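Local coordinates for uncharacterized hypothetical protein (Parabacteroides merdae, PDB 4EI0), which is of unknown function, an uncharacterised member of the DUF4466 family built mainly from antiparallel beta-sheets, at residues 114-117 with 118-122; 203-207 with 208-212. All blocks are in the same frame, centred on the assembly; numbering follows the deposited sequence.

Contact 1 (114-117 with 118-122)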
loop_
_atom_site.group_PDB
_atom_site.type_symbol
_atom_site.label_atom_id
_atom_site.label_comp_id
_atom_site.label_asym_id
_atom_site.label_seq_id
_atom_site.Cartn_x
_atom_site.Cartn_y
_atom_site.Cartn_z
ATOM N N TYR B 114 -22.826 -2.560 -2.132
ATOM C CA TYR B 114 -24.129 -3.159 -2.035
ATOM C C TYR B 114 -25.070 -2.264 -2.831
ATOM O O TYR B 114 -25.200 -1.082 -2.504
ATOM C CB TYR B 114 -24.580 -3.195 -0.601
ATOM C CG TYR B 114 -25.962 -3.692 -0.353
ATOM C CD1 TYR B 114 -26.233 -5.044 -0.346
ATOM C CD2 TYR B 114 -27.005 -2.828 -0.041
ATOM C CE1 TYR B 114 -27.504 -5.538 -0.052
ATOM C CE2 TYR B 114 -28.289 -3.313 0.261
ATOM C CZ TYR B 114 -28.540 -4.651 0.233
ATOM O OH TYR B 114 -29.762 -5.154 0.518
ATOM N N ILE B 115 -25.736 -2.814 -3.852
ATOM C CA ILE B 115 -26.717 -2.022 -4.630
ATOM C C ILE B 115 -28.072 -2.291 -3.955
ATOM O O ILE B 115 -28.499 -3.418 -3.865
ATOM C CB ILE B 115 -26.737 -2.376 -6.113
ATOM C CG1 ILE B 115 -25.344 -2.300 -6.749
ATOM C CG2 ILE B 115 -27.629 -1.390 -6.886
ATOM C CD1 ILE B 115 -24.673 -0.936 -6.667
ATOM N N ILE B 116 -28.703 -1.232 -3.434
ATOM C CA ILE B 116 -29.916 -1.299 -2.618
ATOM C C ILE B 116 -31.056 -1.783 -3.480
ATOM O O ILE B 116 -31.324 -1.187 -4.509
ATOM C CB ILE B 116 -30.221 0.101 -1.939
ATOM C CG1 ILE B 116 -29.055 0.548 -1.065
ATOM C CG2 ILE B 116 -31.465 0.079 -1.108
ATOM C CD1 ILE B 116 -29.043 2.012 -0.678
ATOM N N PRO B 117 -31.707 -2.922 -3.099
ATOM C CA PRO B 117 -32.726 -3.516 -3.979
ATOM C C PRO B 117 -34.094 -2.965 -3.590
ATOM O O PRO B 117 -34.256 -2.501 -2.461
ATOM C CB PRO B 117 -32.660 -4.986 -3.618
ATOM C CG PRO B 117 -32.406 -4.944 -2.113
ATOM C CD PRO B 117 -31.437 -3.813 -1.943
ATOM N N GLU B 118 -35.049 -3.013 -4.517
ATOM C CA GLU B 118 -36.442 -2.606 -4.249
ATOM C C GLU B 118 -36.990 -3.241 -2.980
ATOM O O GLU B 118 -37.686 -2.591 -2.214
ATOM C CB GLU B 118 -37.337 -2.968 -5.447
ATOM C CG GLU B 118 -38.834 -2.667 -5.257
ATOM C CD GLU B 118 -39.082 -1.186 -4.959
ATOM O OE1 GLU B 118 -38.363 -0.325 -5.478
ATOM O OE2 GLU B 118 -39.963 -0.874 -4.167
ATOM N N GLU B 119 -36.697 -4.512 -2.752
ATOM C CA GLU B 119 -37.236 -5.168 -1.560
ATOM C C GLU B 119 -36.708 -4.593 -0.229
ATOM O O GLU B 119 -37.275 -4.884 0.811
ATOM C CB GLU B 119 -37.074 -6.705 -1.653
ATOM C CG GLU B 119 -35.880 -7.329 -0.969
ATOM C CD GLU B 119 -36.085 -8.818 -0.653
ATOM O OE1 GLU B 119 -36.791 -9.135 0.327
ATOM O OE2 GLU B 119 -35.523 -9.684 -1.355
ATOM N N ALA B 120 -35.629 -3.788 -0.248
ATOM C CA ALA B 120 -35.106 -3.174 0.985
ATOM C C ALA B 120 -35.808 -1.844 1.303
ATOM O O ALA B 120 -35.555 -1.291 2.357
ATOM C CB ALA B 120 -33.603 -2.963 0.920
ATOM N N ARG B 121 -36.688 -1.350 0.419
ATOM C CA ARG B 121 -37.268 0.017 0.571
ATOM C C ARG B 121 -37.933 0.146 1.918
ATOM O O ARG B 121 -38.688 -0.734 2.326
ATOM C CB ARG B 121 -38.313 0.310 -0.518
ATOM C CG ARG B 121 -38.858 1.723 -0.511
ATOM C CD ARG B 121 -39.987 1.925 -1.498
ATOM N NE ARG B 121 -39.512 1.716 -2.862
ATOM C CZ ARG B 121 -38.833 2.606 -3.578
ATOM N NH1 ARG B 121 -38.612 3.845 -3.149
ATOM N NH2 ARG B 121 -38.386 2.268 -4.748
ATOM N N GLY B 122 -37.631 1.221 2.631
ATOM C CA GLY B 122 -38.155 1.380 3.969
ATOM C C GLY B 122 -37.721 0.384 5.014
ATOM O O GLY B 122 -38.273 0.436 6.085
#

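Contact 2 (203-207 with 208-212)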
loop_
_atom_site.group_PDB
_atom_site.type_symbol
_atom_site.label_atom_id
_atom_site.label_comp_id
_atom_site.label_asym_id
_atom_site.label_seq_id
_atom_site.Cartn_x
_atom_site.Cartn_y
_atom_site.Cartn_z
ATOM N N SER B 203 -40.476 37.656 -19.504
ATOM C CA SER B 203 -39.640 37.103 -18.400
ATOM C C SER B 203 -40.227 37.339 -16.979
ATOM O O SER B 203 -39.645 36.872 -16.004
ATOM C CB SER B 203 -38.142 37.471 -18.543
ATOM O OG SER B 203 -37.911 38.856 -18.407
ATOM N N ASP B 204 -41.408 37.972 -16.883
ATOM C CA ASP B 204 -42.279 37.832 -15.688
ATOM C C ASP B 204 -42.869 36.408 -15.516
ATOM O O ASP B 204 -43.196 36.028 -14.408
ATOM C CB ASP B 204 -43.434 38.864 -15.662
ATOM C CG ASP B 204 -44.387 38.758 -16.879
ATOM O OD1 ASP B 204 -44.054 38.105 -17.906
ATOM O OD2 ASP B 204 -45.492 39.343 -16.799
ATOM N N LEU B 205 -43.031 35.670 -16.614
ATOM C CA LEU B 205 -43.498 34.272 -16.587
ATOM C C LEU B 205 -42.284 33.343 -16.734
ATOM O O LEU B 205 -42.076 32.436 -15.925
ATOM C CB LEU B 205 -44.514 34.024 -17.709
ATOM C CG LEU B 205 -45.727 34.984 -17.833
ATOM C CD1 LEU B 205 -46.636 34.458 -18.928
ATOM C CD2 LEU B 205 -46.549 35.184 -16.551
ATOM N N SER B 206 -41.459 33.574 -17.758
ATOM C CA SER B 206 -40.230 32.791 -17.950
ATOM C C SER B 206 -40.518 31.245 -17.886
ATOM O O SER B 206 -41.508 30.772 -18.458
ATOM C CB SER B 206 -39.197 33.270 -16.924
ATOM O OG SER B 206 -38.065 32.458 -16.893
ATOM N N HIS B 207 -39.677 30.487 -17.192
ATOM C CA HIS B 207 -39.896 29.056 -16.958
ATOM C C HIS B 207 -40.976 28.862 -15.908
ATOM O O HIS B 207 -40.826 29.318 -14.813
ATOM C CB HIS B 207 -38.605 28.423 -16.508
ATOM C CG HIS B 207 -37.480 28.492 -17.538
ATOM N ND1 HIS B 207 -37.427 27.688 -18.606
ATOM C CD2 HIS B 207 -36.329 29.265 -17.582
ATOM C CE1 HIS B 207 -36.319 27.936 -19.303
ATOM N NE2 HIS B 207 -35.639 28.900 -18.673
ATOM N N ALA B 208 -42.081 28.193 -16.237
ATOM C CA ALA B 208 -43.257 28.133 -15.381
ATOM C C ALA B 208 -43.726 26.711 -15.173
ATOM O O ALA B 208 -43.499 25.846 -16.038
ATOM C CB ALA B 208 -44.381 28.985 -15.953
ATOM N N PHE B 209 -44.336 26.454 -14.016
ATOM C CA PHE B 209 -45.026 25.188 -13.735
ATOM C C PHE B 209 -46.481 25.545 -13.500
ATOM O O PHE B 209 -46.812 26.436 -12.703
ATOM C CB PHE B 209 -44.545 24.488 -12.479
ATOM C CG PHE B 209 -43.215 23.784 -12.585
ATOM C CD1 PHE B 209 -42.600 23.500 -13.797
ATOM C CD2 PHE B 209 -42.602 23.327 -11.417
ATOM C CE1 PHE B 209 -41.389 22.800 -13.838
ATOM C CE2 PHE B 209 -41.388 22.663 -11.445
ATOM C CZ PHE B 209 -40.788 22.368 -12.670
ATOM N N TYR B 210 -47.368 24.860 -14.210
ATOM C CA TYR B 210 -48.796 25.081 -14.092
ATOM C C TYR B 210 -49.492 23.787 -13.743
ATOM O O TYR B 210 -48.965 22.716 -13.943
ATOM C CB TYR B 210 -49.362 25.572 -15.400
ATOM C CG TYR B 210 -48.722 26.805 -15.906
ATOM C CD1 TYR B 210 -48.833 27.993 -15.196
ATOM C CD2 TYR B 210 -48.029 26.822 -17.113
ATOM C CE1 TYR B 210 -48.291 29.159 -15.676
ATOM C CE2 TYR B 210 -47.482 28.009 -17.611
ATOM C CZ TYR B 210 -47.627 29.173 -16.885
ATOM O OH TYR B 210 -47.084 30.378 -17.331
ATOM N N THR B 211 -50.709 23.911 -13.257
ATOM C CA THR B 211 -51.510 22.792 -12.808
ATOM C C THR B 211 -52.984 23.079 -13.179
ATOM O O THR B 211 -53.265 24.117 -13.761
ATOM C CB THR B 211 -51.324 22.597 -11.296
ATOM O OG1 THR B 211 -51.652 21.243 -10.968
ATOM C CG2 THR B 211 -52.207 23.571 -10.499
ATOM N N SER B 212 -53.920 22.176 -12.865
ATOM C CA SER B 212 -55.300 22.277 -13.385
ATOM C C SER B 212 -55.954 23.623 -13.096
ATOM O O SER B 212 -56.666 24.154 -13.928
ATOM C CB SER B 212 -56.198 21.165 -12.825
ATOM O OG SER B 212 -56.415 21.369 -11.437
#

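Contact 1 (114-117 with 118-122)
The methyl group of Ala-120 folds back onto the ring of Pro-117, its CB 3.7 Å from Pro-117 CD, with CG at nearly the same range. One residue back from the proline, Ile-116 also reaches it, CG2 lying 4.2 Å from Ala-120 CB. The backbone closes the turn beneath: Ala-120 N donates to Pro-117 O at 2.9 Å (N-H...O 156°), the i to i+3 bond of a 3-10 turn, with the donor well above the carbonyl plane.

On the outer side, Glu-118 and Arg-121 make a salt bridge within the turn. Glu-118 has CG anti to its backbone N and then bends at chi2 (58°), which swings the carboxylate across to the arginine. Arg-121 takes it side-on, one nitrogen to each oxygen: NH2 reaches OE1 of Glu-118 at 2.7 Å, while NE reaches OE2 at 2.9 Å and almost straight (176°). Both oxygens lie close to the guanidinium plane and are met on their syn sides. Arg-121 NH2 also pairs with Asp-152, and NH1 gives a bond to Lys-150 O.

With two carboxylates and a carbonyl around it, the guanidinium is fixed in rotation and its charge is probably well compensated. The chemistry thus ties the turn after strand 107-115 to the connection entering strand 152-159.

Contact 2 (203-207 with 208-212)
Leu-205 touches Tyr-210 only lightly, its CD1 standing 4.4 Å from Tyr-210 OH, while Ala-208 packs under the phenol. The CB of Ala-208 is 4.2 Å from the carbonyl oxygen of Leu-205, and on its other flank the phenol of Tyr-210 leans back along the strand, with OH 3.3 Å and CZ 3.4 Å from Ala-208 CB. The methyl lies over the flat of the ring at its hydroxyl end. A chi1 of -57° on Tyr-210 sends the ring back toward the turn, and the hydroxyl is held by Tyr-218 O.

The close-packed part is this methyl against the ring, together with Leu-272 of strand 270-274, which touches both Leu-205 and Ala-208. His-207 and Phe-209 alternate onto the other side of the strand, where they meet residues of strand 289-299. His-207 ND1 is hydrogen-bonded to the hydroxyl of Tyr-197, and its ring also meets that of Tyr-199, the planes inclined to each other.

The turn end is looser. Ser-203 and Asp-204 are exposed and stay clear of segment 208-212, and Asp-204 is poorly ordered. Leu-205 is already buried and backbone-bonded to Gly-273; Ser-206 then takes a positive phi (50°) as the chain swings into the strand, and is backbone-bonded to Ser-200.

Backbone bonds from Ala-208 to Ala-198 and from Phe-209 to Ile-271 set the strand between two antiparallel neighbours. With 195-199 it makes a beta-hairpin: a connecting loop exposed at Ser-203 and Asp-204 leads into an inner strand whose side chains alternate between the two faces of the sheet.

Contacts 1 and 2 are independent, their nearest atoms about 21 Å apart and their centres about 37 Å. They mark opposite events in beta architecture: in 114-122 the chain leaves strand 107-115 through a short 3-10 turn, whereas in 203-212 it comes out of a loop into strand 207-210, which belongs to a different sheet. Contact 1 is partly buried and closer to the centre of the chain; it combines a small apolar patch with charged groups at the surface. Contact 2 lies farther out, yet its touching residues are mostly buried. It relies on apolar and aromatic packing, with polar ends satisfied by neighbouring parts of the same chain.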